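Local coordinates for DegQ (Legionella fallonii, PDB 3PV2), which probably acts as an HtrA-family serine protease and chaperone and assembles into large, self-compartmentalising particles of twelve subunits, at residues R117-D122 with L127-I132; A246-I249 with S254-R257; N310-T315 with K321-L326. All blocks are in the same frame, centred on the assembly; numbering follows the deposited sequence.

Overall arrangement
Along the chain the three contacts follow one another without interleaving, from the protease domain into the first PDZ domain. Interaction 1 is a hairpin of the first six-stranded barrel of the trypsin fold. Interaction 2, its centre about 11 Å away, joins helix 239-252 to the loop leading to strand 262-266; interactions 1 and 2 meet where Ile-249 packs on Val-129 and where Asp-122 forms a salt bridge with Arg-257. Interaction 3 lies in the PDZ domain, its centre about 15 Å from that of interaction 2, and touches it through Leu-326 and Ile-255. Interaction 2 thus bridges the two domains, whereas interactions 1 and 3 stay about 5 Å apart at their nearest atoms.

Interaction 1: residues R117-D122 with L127-I132; sequences RLIGGD and LAVLKI
Arg-117 and Lys-131 pair through both backbone N-H groups at one end of an antiparallel hairpin, Arg-117 N to Lys-131 O at 2.8 Å and Lys-131 N to Arg-117 O at 2.9 Å, each donor lying in the carbonyl plane of its acceptor. Further along, Val-129 O faces two donors: Ile-119 N gives it a bond of 2.8 Å, tilted 31° from the carbonyl plane, and Gly-120 N a weak one of 3.4 Å. Two residues opposite one make this a classic beta bulge, and the register shifts by one there. Val-129 N returns a nearly straight bond to Gly-120 O (174° at the hydrogen). Asp-122 and Leu-127 close the ladder with a reciprocal pair, and Leu-130 CA adds a C-H...O contact to Arg-117 O.

The bulge turns the side chain of Ile-119 toward strand 127-131. With CG1 beside the backbone N (chi1 -62°), its CD1 reaches both Val-129 CG1 and Lys-131 CB, each at 3.9 Å. On the other face, Leu-118 CD2 meets Leu-130 CD2 at 4.1 Å, the two side chains meeting at a slant; the same Leu-118 CD2 lies 3.2 Å from Val-129 O, the carbonyl that takes both bulge N-H groups. The carboxylate of Asp-122 is buried but well supplied: OD2 accepts a hydrogen bond from Thr-125 OG1 and forms a salt bridge with Arg-257 NH2.

The hairpin belongs to the first six-stranded barrel of the trypsin-like domain. Strand 127-131 is flanked by 113-122 and by 90-93, to which Ala-128 and Leu-130 bond through Thr-93 and Ile-91. Helix 239-252 packs against the Ile-119, Leu-127 and Val-129 face through Val-242, Val-245 and Ile-249, while helix 95-98 touches Ala-128 from the other.

Interaction 2: residues A246-I249 with S254-R257; sequences AQQI and SIHR
Gln-248 is the first residue of 246-249 to meet the 254-257 loop, its side chain crossing that of Ile-255 at about a right angle. CG stands anti to the backbone N (chi1 166°), which carries the chain out from the helix and brings Gln-248 CG to 3.1 Å from Ile-255 CD1, a close contact. Behind it Gln-248 CB lies 3.6 Å from the same Ile-255 CD1, while Gln-248 CG also approaches Ser-254 O at 3.9 Å.

Residues 246-249 form about one turn near the C-terminal end of helix 239-252, which follows the second barrel of the trypsin-like domain, and 254-257 belong to the linker that runs on to strand 262-266 of the first PDZ domain; after the helix ends the chain turns across its last part.

Ile-249 comes next. Its CG1, beside the backbone N, touches Ile-255 CD1 at 4.0 Å, again with the side chains roughly perpendicular, and Ile-249 CA comes within 4.3 Å of Ser-254 N. Ile-255 also packs on Asp-122 of strand 113-122 and on Leu-326, which sets the loop isoleucine between protease and PDZ domains. Beyond it, Ile-255 CG2 sits 3.7 Å above one face of the Arg-257 guanidinium, offset toward its rim, and Arg-257 NE forms a salt bridge with Glu-124 OE2.

Interaction 3: residues N310-T315 with K321-L326; sequences NDTKIT and KTTISL
Thr-312 and Thr-323 bring the backbones of strand 312-313 and helix 318-325 nearest each other, yet their CA atoms are still 7.7 Å apart, so the contact rests on side chains alone. Both segments belong to the first PDZ domain of the protein, where the short strand pairs with strand 305-309 and the chain then climbs through a loop into the helix. The surface buried between them is small, 114 Å², and no hydrogen bond crosses.

The two threonines point toward one another and their branches slide past in opposite directions, each methyl set beside the other's hydroxyl oxygen. Thr-312 CG2 comes to 4.1 Å from Thr-323 OG1, and Thr-312 OG1 to 4.2 Å from Thr-323 CG2. In Thr-323 the hydroxyl lies anti to the carbonyl carbon (chi1 -55°), and it is hydrogen-bonded to Gln-319 O one turn earlier in its own helix. Its polar need is therefore met within the helix, and across the contact its nearest neighbour is the Thr-312 methyl, CG2.

Ile-314, buried, two residues on and just past the short strand, adds a looser touch. Its side chain also packs on Gln-319 and Val-320 of the helix and, like Thr-323, on Ile-309 of strand 305-309, so the three form a small shared patch. At its edge, Ile-314 CD1 stands 4.4 Å from Thr-323 OG1.

Interaction 1: residues R117-D122 with L127-I132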
ATOM      1  N   ARG B 117      41.322 -32.523  -2.875  1.00 54.23           N
ATOM      2  CA  ARG B 117      41.583 -31.881  -4.148  1.00 55.98           C
ATOM      3  C   ARG B 117      40.476 -32.205  -5.163  1.00 53.37           C
ATOM      4  O   ARG B 117      40.040 -33.326  -5.236  1.00 50.96           O
ATOM      5  CB  ARG B 117      42.934 -32.393  -4.607  1.00 57.01           C
ATOM      6  CG  ARG B 117      43.464 -31.747  -5.837  1.00 65.85           C
ATOM      7  CD  ARG B 117      45.058 -31.922  -5.874  1.00 72.06           C
ATOM      8  NE  ARG B 117      45.491 -33.305  -6.151  1.00 77.12           N
ATOM      9  CZ  ARG B 117      45.261 -33.966  -7.302  1.00 81.71           C
ATOM     10  NH1 ARG B 117      44.589 -33.404  -8.320  1.00 81.21           N
ATOM     11  NH2 ARG B 117      45.696 -35.223  -7.442  1.00 84.80           N
ATOM     12  N   LEU B 118      40.081 -31.243  -5.984  1.00 53.31           N
ATOM     13  CA  LEU B 118      39.118 -31.504  -7.047  1.00 53.76           C
ATOM     14  C   LEU B 118      39.811 -32.119  -8.261  1.00 53.98           C
ATOM     15  O   LEU B 118      40.683 -31.498  -8.849  1.00 53.65           O
ATOM     16  CB  LEU B 118      38.444 -30.202  -7.472  1.00 53.57           C
ATOM     17  CG  LEU B 118      37.058 -30.140  -8.109  1.00 56.86           C
ATOM     18  CD1 LEU B 118      37.119 -29.216  -9.309  1.00 56.23           C
ATOM     19  CD2 LEU B 118      36.419 -31.492  -8.492  1.00 56.17           C
ATOM     20  N   ILE B 119      39.415 -33.325  -8.648  1.00 52.63           N
ATOM     21  CA  ILE B 119      39.956 -33.922  -9.844  1.00 53.19           C
ATOM     22  C   ILE B 119      39.220 -33.341 -11.005  1.00 54.15           C
ATOM     23  O   ILE B 119      39.823 -32.978 -11.965  1.00 54.58           O
ATOM     24  CB  ILE B 119      39.873 -35.429  -9.809  1.00 52.83           C
ATOM     25  CG1 ILE B 119      40.704 -35.929  -8.647  1.00 54.04           C
ATOM     26  CG2 ILE B 119      40.423 -36.052 -11.064  1.00 53.71           C
ATOM     27  CD1 ILE B 119      40.999 -37.339  -8.777  1.00 58.02           C
ATOM     28  N   GLY B 120      37.896 -33.248 -10.908  1.00 53.64           N
ATOM     29  CA  GLY B 120      37.096 -32.586 -11.934  1.00 53.78           C
ATOM     30  C   GLY B 120      35.629 -32.838 -11.629  1.00 53.65           C
ATOM     31  O   GLY B 120      35.290 -33.671 -10.767  1.00 52.07           O
ATOM     32  N   GLY B 121      34.768 -32.129 -12.331  1.00 54.29           N
ATOM     33  CA  GLY B 121      33.374 -32.297 -12.203  1.00 55.16           C
ATOM     34  C   GLY B 121      32.698 -32.273 -13.530  1.00 57.08           C
ATOM     35  O   GLY B 121      33.314 -31.979 -14.543  1.00 59.54           O
ATOM     36  N   ASP B 122      31.405 -32.529 -13.487  1.00 57.22           N
ATOM     37  CA  ASP B 122      30.571 -32.597 -14.659  1.00 58.84           C
ATOM     38  C   ASP B 122      29.186 -32.157 -14.238  1.00 59.26           C
ATOM     39  O   ASP B 122      28.448 -32.935 -13.560  1.00 57.05           O
ATOM     40  CB  ASP B 122      30.540 -34.003 -15.219  1.00 58.53           C
ATOM     41  CG  ASP B 122      29.840 -34.054 -16.574  1.00 63.44           C
ATOM     42  OD1 ASP B 122      30.228 -33.276 -17.490  1.00 65.55           O
ATOM     43  OD2 ASP B 122      28.876 -34.836 -16.716  1.00 63.02           O
ATOM     44  N   LEU B 127      28.030 -34.706 -11.024  1.00 46.15           N
ATOM     45  CA  LEU B 127      29.041 -35.472 -10.328  1.00 45.31           C
ATOM     46  C   LEU B 127      30.360 -34.738 -10.241  1.00 46.04           C
ATOM     47  O   LEU B 127      30.673 -33.889 -11.074  1.00 47.26           O
ATOM     48  CB  LEU B 127      29.295 -36.802 -11.032  1.00 45.68           C
ATOM     49  CG  LEU B 127      28.050 -37.687 -11.025  1.00 44.82           C
ATOM     50  CD1 LEU B 127      28.323 -38.832 -12.048  1.00 45.72           C
ATOM     51  CD2 LEU B 127      27.780 -38.168  -9.564  1.00 40.74           C
ATOM     52  N   ALA B 128      31.137 -35.057  -9.204  1.00 44.08           N
ATOM     53  CA  ALA B 128      32.478 -34.508  -9.056  1.00 43.73           C
ATOM     54  C   ALA B 128      33.312 -35.543  -8.375  1.00 42.72           C
ATOM     55  O   ALA B 128      32.810 -36.317  -7.597  1.00 40.86           O
ATOM     56  CB  ALA B 128      32.457 -33.268  -8.266  1.00 43.89           C
ATOM     57  N   VAL B 129      34.588 -35.570  -8.727  1.00 43.67           N
ATOM     58  CA  VAL B 129      35.555 -36.478  -8.178  1.00 44.18           C
ATOM     59  C   VAL B 129      36.564 -35.645  -7.396  1.00 44.82           C
ATOM     60  O   VAL B 129      37.046 -34.580  -7.878  1.00 45.53           O
ATOM     61  CB  VAL B 129      36.267 -37.209  -9.294  1.00 45.58           C
ATOM     62  CG1 VAL B 129      37.215 -38.247  -8.758  1.00 46.65           C
ATOM     63  CG2 VAL B 129      35.260 -37.795 -10.310  1.00 45.32           C
ATOM     64  N   LEU B 130      36.850 -36.139  -6.194  1.00 44.05           N
ATOM     65  CA  LEU B 130      37.758 -35.515  -5.255  1.00 44.94           C
ATOM     66  C   LEU B 130      38.804 -36.564  -4.890  1.00 46.69           C
ATOM     67  O   LEU B 130      38.521 -37.793  -4.888  1.00 44.94           O
ATOM     68  CB  LEU B 130      37.042 -35.134  -3.945  1.00 43.56           C
ATOM     69  CG  LEU B 130      35.810 -34.205  -3.973  1.00 42.98           C
ATOM     70  CD1 LEU B 130      35.301 -33.959  -2.535  1.00 40.82           C
ATOM     71  CD2 LEU B 130      36.089 -32.917  -4.681  1.00 42.52           C
ATOM     72  N   LYS B 131      39.966 -36.078  -4.483  1.00 48.21           N
ATOM     73  CA  LYS B 131      41.002 -36.938  -4.009  1.00 52.17           C
ATOM     74  C   LYS B 131      41.568 -36.438  -2.671  1.00 53.00           C
ATOM     75  O   LYS B 131      41.756 -35.241  -2.462  1.00 54.24           O
ATOM     76  CB  LYS B 131      42.085 -37.020  -5.069  1.00 54.75           C
ATOM     77  CG  LYS B 131      43.387 -37.512  -4.552  1.00 60.35           C
ATOM     78  CD  LYS B 131      43.941 -38.695  -5.331  1.00 67.85           C
ATOM     79  CE  LYS B 131      45.243 -39.206  -4.617  1.00 71.74           C
ATOM     80  NZ  LYS B 131      46.012 -40.132  -5.467  1.00 75.53           N
ATOM     81  N   ILE B 132      41.842 -37.378  -1.787  1.00 54.53           N
ATOM     82  CA  ILE B 132      42.389 -37.101  -0.461  1.00 57.16           C
ATOM     83  C   ILE B 132      43.607 -38.002  -0.366  1.00 61.60           C
ATOM     84  O   ILE B 132      43.654 -39.045  -1.019  1.00 61.70           O
ATOM     85  CB  ILE B 132      41.397 -37.394   0.693  1.00 55.21           C
ATOM     86  CG1 ILE B 132      40.839 -38.819   0.587  1.00 53.30           C
ATOM     87  CG2 ILE B 132      40.267 -36.394   0.699  1.00 52.76           C
ATOM     88  CD1 ILE B 132      40.046 -39.283   1.834  1.00 50.10           C
TER

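Interaction 2: residues A246-I249 with S254-R257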
ATOM      1  N   ALA B 246      33.288 -41.053 -13.555  1.00 51.63           N
ATOM      2  CA  ALA B 246      34.467 -40.918 -12.685  1.00 51.81           C
ATOM      3  C   ALA B 246      35.743 -41.309 -13.408  1.00 52.96           C
ATOM      4  O   ALA B 246      36.747 -40.682 -13.197  1.00 50.54           O
ATOM      5  CB  ALA B 246      34.374 -41.762 -11.393  1.00 49.73           C
ATOM      6  N   GLN B 247      35.680 -42.403 -14.157  1.00 55.67           N
ATOM      7  CA  GLN B 247      36.831 -42.952 -14.791  1.00 59.74           C
ATOM      8  C   GLN B 247      37.312 -41.955 -15.881  1.00 59.45           C
ATOM      9  O   GLN B 247      38.479 -41.662 -15.985  1.00 58.80           O
ATOM     10  CB  GLN B 247      36.521 -44.350 -15.334  1.00 62.18           C
ATOM     11  CG  GLN B 247      37.764 -45.001 -16.000  1.00 68.32           C
ATOM     12  CD  GLN B 247      37.651 -44.979 -17.521  1.00 75.67           C
ATOM     13  OE1 GLN B 247      36.697 -45.538 -18.074  1.00 79.14           O
ATOM     14  NE2 GLN B 247      38.618 -44.335 -18.208  1.00 78.72           N
ATOM     15  N   GLN B 248      36.373 -41.361 -16.587  1.00 59.58           N
ATOM     16  CA  GLN B 248      36.697 -40.381 -17.582  1.00 60.62           C
ATOM     17  C   GLN B 248      37.246 -39.089 -16.960  1.00 59.51           C
ATOM     18  O   GLN B 248      38.193 -38.490 -17.526  1.00 59.32           O
ATOM     19  CB  GLN B 248      35.530 -40.135 -18.514  1.00 62.19           C
ATOM     20  CG  GLN B 248      35.682 -38.877 -19.386  1.00 67.26           C
ATOM     21  CD  GLN B 248      34.990 -39.016 -20.751  1.00 74.29           C
ATOM     22  OE1 GLN B 248      35.056 -40.075 -21.366  1.00 80.41           O
ATOM     23  NE2 GLN B 248      34.347 -37.950 -21.227  1.00 76.72           N
ATOM     24  N   ILE B 249      36.720 -38.690 -15.793  1.00 57.34           N
ATOM     25  CA  ILE B 249      37.259 -37.509 -15.096  1.00 55.51           C
ATOM     26  C   ILE B 249      38.677 -37.786 -14.576  1.00 55.51           C
ATOM     27  O   ILE B 249      39.518 -36.917 -14.635  1.00 52.77           O
ATOM     28  CB  ILE B 249      36.361 -36.990 -13.953  1.00 54.02           C
ATOM     29  CG1 ILE B 249      35.181 -36.192 -14.531  1.00 55.23           C
ATOM     30  CG2 ILE B 249      37.110 -36.085 -13.027  1.00 50.45           C
ATOM     31  CD1 ILE B 249      34.020 -36.005 -13.593  1.00 53.24           C
ATOM     32  N   SER B 254      38.010 -33.902 -17.310  1.00 68.97           N
ATOM     33  CA  SER B 254      36.617 -33.499 -17.588  1.00 70.14           C
ATOM     34  C   SER B 254      36.014 -34.400 -18.658  1.00 70.26           C
ATOM     35  O   SER B 254      36.741 -35.125 -19.309  1.00 70.56           O
ATOM     36  CB  SER B 254      36.534 -32.060 -18.076  1.00 70.79           C
ATOM     37  OG  SER B 254      36.933 -31.996 -19.437  1.00 73.77           O
ATOM     38  N   ILE B 255      34.697 -34.358 -18.826  1.00 70.23           N
ATOM     39  CA  ILE B 255      34.048 -35.111 -19.859  1.00 71.85           C
ATOM     40  C   ILE B 255      33.996 -34.181 -21.079  1.00 74.12           C
ATOM     41  O   ILE B 255      33.442 -33.094 -20.994  1.00 74.75           O
ATOM     42  CB  ILE B 255      32.561 -35.492 -19.505  1.00 72.16           C
ATOM     43  CG1 ILE B 255      32.457 -36.213 -18.149  1.00 70.49           C
ATOM     44  CG2 ILE B 255      31.917 -36.292 -20.637  1.00 69.81           C
ATOM     45  CD1 ILE B 255      33.441 -37.286 -17.972  1.00 68.89           C
ATOM     46  N   HIS B 256      34.588 -34.583 -22.194  1.00 75.65           N
ATOM     47  CA  HIS B 256      34.440 -33.808 -23.415  1.00 77.53           C
ATOM     48  C   HIS B 256      33.476 -34.559 -24.328  1.00 77.24           C
ATOM     49  O   HIS B 256      33.866 -35.477 -25.020  1.00 78.80           O
ATOM     50  CB  HIS B 256      35.771 -33.579 -24.091  1.00 78.17           C
ATOM     51  CG  HIS B 256      35.670 -32.680 -25.287  1.00 84.57           C
ATOM     52  ND1 HIS B 256      35.990 -31.340 -25.243  1.00 88.41           N
ATOM     53  CD2 HIS B 256      35.244 -32.922 -26.551  1.00 89.06           C
ATOM     54  CE1 HIS B 256      35.780 -30.798 -26.429  1.00 90.40           C
ATOM     55  NE2 HIS B 256      35.332 -31.739 -27.241  1.00 91.92           N
ATOM     56  N   ARG B 257      32.211 -34.167 -24.295  1.00 75.32           N
ATOM     57  CA  ARG B 257      31.178 -34.811 -25.070  1.00 75.30           C
ATOM     58  C   ARG B 257      31.282 -34.509 -26.564  1.00 75.41           C
ATOM     59  O   ARG B 257      31.537 -33.362 -26.963  1.00 76.52           O
ATOM     60  CB  ARG B 257      29.815 -34.348 -24.596  1.00 74.74           C
ATOM     61  CG  ARG B 257      29.424 -34.932 -23.302  1.00 71.98           C
ATOM     62  CD  ARG B 257      28.187 -34.291 -22.773  1.00 67.93           C
ATOM     63  NE  ARG B 257      27.786 -34.971 -21.556  1.00 66.50           N
ATOM     64  CZ  ARG B 257      28.278 -34.744 -20.342  1.00 65.34           C
ATOM     65  NH1 ARG B 257      29.197 -33.813 -20.145  1.00 63.68           N
ATOM     66  NH2 ARG B 257      27.835 -35.456 -19.310  1.00 65.35           N
TER

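Interaction 3: residues N310-T315 with K321-L326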
ATOM      1  N   ASN B 310      28.922 -50.919 -28.846  1.00 53.55           N
ATOM      2  CA  ASN B 310      30.182 -51.544 -28.393  1.00 56.91           C
ATOM      3  C   ASN B 310      29.898 -52.865 -27.697  1.00 59.62           C
ATOM      4  O   ASN B 310      29.410 -53.776 -28.322  1.00 60.38           O
ATOM      5  CB  ASN B 310      31.004 -50.580 -27.520  1.00 56.74           C
ATOM      6  CG  ASN B 310      31.556 -49.392 -28.314  1.00 54.53           C
ATOM      7  OD1 ASN B 310      31.752 -49.486 -29.527  1.00 53.00           O
ATOM      8  ND2 ASN B 310      31.764 -48.255 -27.633  1.00 53.59           N
ATOM      9  N   ASP B 311      30.165 -52.971 -26.408  1.00 62.83           N
ATOM     10  CA  ASP B 311      29.861 -54.211 -25.681  1.00 66.08           C
ATOM     11  C   ASP B 311      28.602 -54.103 -24.822  1.00 65.86           C
ATOM     12  O   ASP B 311      28.299 -55.021 -24.059  1.00 67.32           O
ATOM     13  CB  ASP B 311      31.046 -54.644 -24.775  1.00 69.41           C
ATOM     14  CG  ASP B 311      32.319 -54.949 -25.560  1.00 71.53           C
ATOM     15  OD1 ASP B 311      32.250 -55.605 -26.617  1.00 73.97           O
ATOM     16  OD2 ASP B 311      33.397 -54.521 -25.109  1.00 78.14           O
ATOM     17  N   THR B 312      27.869 -53.000 -24.925  1.00 63.67           N
ATOM     18  CA  THR B 312      26.702 -52.850 -24.070  1.00 63.15           C
ATOM     19  C   THR B 312      25.445 -53.266 -24.811  1.00 60.92           C
ATOM     20  O   THR B 312      25.080 -52.711 -25.843  1.00 57.74           O
ATOM     21  CB  THR B 312      26.545 -51.425 -23.582  1.00 62.78           C
ATOM     22  OG1 THR B 312      27.767 -51.000 -22.992  1.00 65.93           O
ATOM     23  CG2 THR B 312      25.471 -51.313 -22.563  1.00 63.84           C
ATOM     24  N   LYS B 313      24.824 -54.284 -24.264  1.00 60.66           N
ATOM     25  CA  LYS B 313      23.530 -54.681 -24.677  1.00 60.00           C
ATOM     26  C   LYS B 313      22.514 -53.525 -24.441  1.00 56.46           C
ATOM     27  O   LYS B 313      22.443 -52.959 -23.351  1.00 56.51           O
ATOM     28  CB  LYS B 313      23.153 -55.926 -23.919  1.00 61.82           C
ATOM     29  CG  LYS B 313      22.108 -56.747 -24.601  1.00 67.36           C
ATOM     30  CD  LYS B 313      22.610 -57.432 -25.908  1.00 72.21           C
ATOM     31  CE  LYS B 313      21.354 -57.882 -26.762  1.00 73.66           C
ATOM     32  NZ  LYS B 313      21.496 -57.654 -28.248  1.00 72.41           N
ATOM     33  N   ILE B 314      21.761 -53.143 -25.474  1.00 52.43           N
ATOM     34  CA  ILE B 314      20.808 -52.044 -25.292  1.00 49.54           C
ATOM     35  C   ILE B 314      19.366 -52.533 -25.262  1.00 50.15           C
ATOM     36  O   ILE B 314      18.862 -53.095 -26.217  1.00 49.13           O
ATOM     37  CB  ILE B 314      21.050 -50.827 -26.266  1.00 48.25           C
ATOM     38  CG1 ILE B 314      22.046 -49.833 -25.609  1.00 47.77           C
ATOM     39  CG2 ILE B 314      19.769 -50.044 -26.398  1.00 41.66           C
ATOM     40  CD1 ILE B 314      23.266 -49.845 -26.084  1.00 45.53           C
ATOM     41  N   THR B 315      18.727 -52.335 -24.113  1.00 51.34           N
ATOM     42  CA  THR B 315      17.360 -52.727 -23.896  1.00 52.46           C
ATOM     43  C   THR B 315      16.450 -51.528 -23.652  1.00 51.65           C
ATOM     44  O   THR B 315      15.249 -51.683 -23.598  1.00 50.46           O
ATOM     45  CB  THR B 315      17.232 -53.703 -22.667  1.00 54.73           C
ATOM     46  OG1 THR B 315      17.654 -53.046 -21.462  1.00 56.04           O
ATOM     47  CG2 THR B 315      18.037 -54.985 -22.880  1.00 55.63           C
ATOM     48  N   LYS B 321      22.044 -42.823 -24.820  1.00 57.67           N
ATOM     49  CA  LYS B 321      22.478 -41.432 -24.601  1.00 61.50           C
ATOM     50  C   LYS B 321      23.628 -41.484 -23.615  1.00 65.01           C
ATOM     51  O   LYS B 321      24.761 -41.009 -23.866  1.00 66.43           O
ATOM     52  CB  LYS B 321      21.283 -40.653 -24.067  1.00 63.31           C
ATOM     53  CG  LYS B 321      19.892 -41.337 -24.520  1.00 64.88           C
ATOM     54  CD  LYS B 321      18.598 -40.480 -24.292  1.00 70.70           C
ATOM     55  CE  LYS B 321      18.361 -39.415 -25.394  1.00 71.59           C
ATOM     56  NZ  LYS B 321      16.898 -38.977 -25.520  1.00 73.97           N
ATOM     57  N   THR B 322      23.345 -42.179 -22.528  1.00 66.96           N
ATOM     58  CA  THR B 322      24.338 -42.630 -21.617  1.00 68.85           C
ATOM     59  C   THR B 322      25.559 -43.284 -22.275  1.00 69.09           C
ATOM     60  O   THR B 322      26.655 -42.737 -22.174  1.00 70.73           O
ATOM     61  CB  THR B 322      23.646 -43.550 -20.593  1.00 70.30           C
ATOM     62  OG1 THR B 322      22.749 -42.736 -19.798  1.00 70.84           O
ATOM     63  CG2 THR B 322      24.656 -44.314 -19.719  1.00 70.96           C
ATOM     64  N   THR B 323      25.416 -44.435 -22.918  1.00 68.00           N
ATOM     65  CA  THR B 323      26.592 -45.146 -23.430  1.00 67.80           C
ATOM     66  C   THR B 323      27.411 -44.298 -24.421  1.00 68.36           C
ATOM     67  O   THR B 323      28.634 -44.418 -24.468  1.00 69.62           O
ATOM     68  CB  THR B 323      26.227 -46.434 -24.158  1.00 67.13           C
ATOM     69  OG1 THR B 323      25.435 -47.268 -23.309  1.00 67.20           O
ATOM     70  CG2 THR B 323      27.480 -47.181 -24.609  1.00 65.82           C
ATOM     71  N   ILE B 324      26.761 -43.429 -25.183  1.00 67.24           N
ATOM     72  CA  ILE B 324      27.460 -42.695 -26.250  1.00 67.69           C
ATOM     73  C   ILE B 324      28.037 -41.354 -25.782  1.00 68.67           C
ATOM     74  O   ILE B 324      29.162 -40.993 -26.126  1.00 67.30           O
ATOM     75  CB  ILE B 324      26.529 -42.382 -27.435  1.00 66.37           C
ATOM     76  CG1 ILE B 324      26.341 -43.606 -28.329  1.00 66.11           C
ATOM     77  CG2 ILE B 324      27.102 -41.285 -28.301  1.00 66.33           C
ATOM     78  CD1 ILE B 324      25.275 -43.373 -29.402  1.00 63.68           C
ATOM     79  N   SER B 325      27.229 -40.650 -24.997  1.00 70.10           N
ATOM     80  CA  SER B 325      27.564 -39.352 -24.448  1.00 72.19           C
ATOM     81  C   SER B 325      28.959 -39.266 -23.919  1.00 73.66           C
ATOM     82  O   SER B 325      29.564 -38.211 -23.985  1.00 74.91           O
ATOM     83  CB  SER B 325      26.642 -38.984 -23.285  1.00 73.69           C
ATOM     84  OG  SER B 325      27.128 -39.601 -22.107  1.00 75.19           O
ATOM     85  N   LEU B 326      29.485 -40.354 -23.391  1.00 74.62           N
ATOM     86  CA  LEU B 326      30.765 -40.292 -22.721  1.00 75.98           C
ATOM     87  C   LEU B 326      31.870 -40.986 -23.505  1.00 75.54           C
ATOM     88  O   LEU B 326      32.988 -41.195 -22.978  1.00 77.67           O
ATOM     89  CB  LEU B 326      30.661 -40.935 -21.328  1.00 78.21           C
ATOM     90  CG  LEU B 326      29.448 -40.670 -20.418  1.00 79.56           C
ATOM     91  CD1 LEU B 326      29.567 -41.604 -19.259  1.00 81.81           C
ATOM     92  CD2 LEU B 326      29.299 -39.220 -19.937  1.00 79.29           C
TER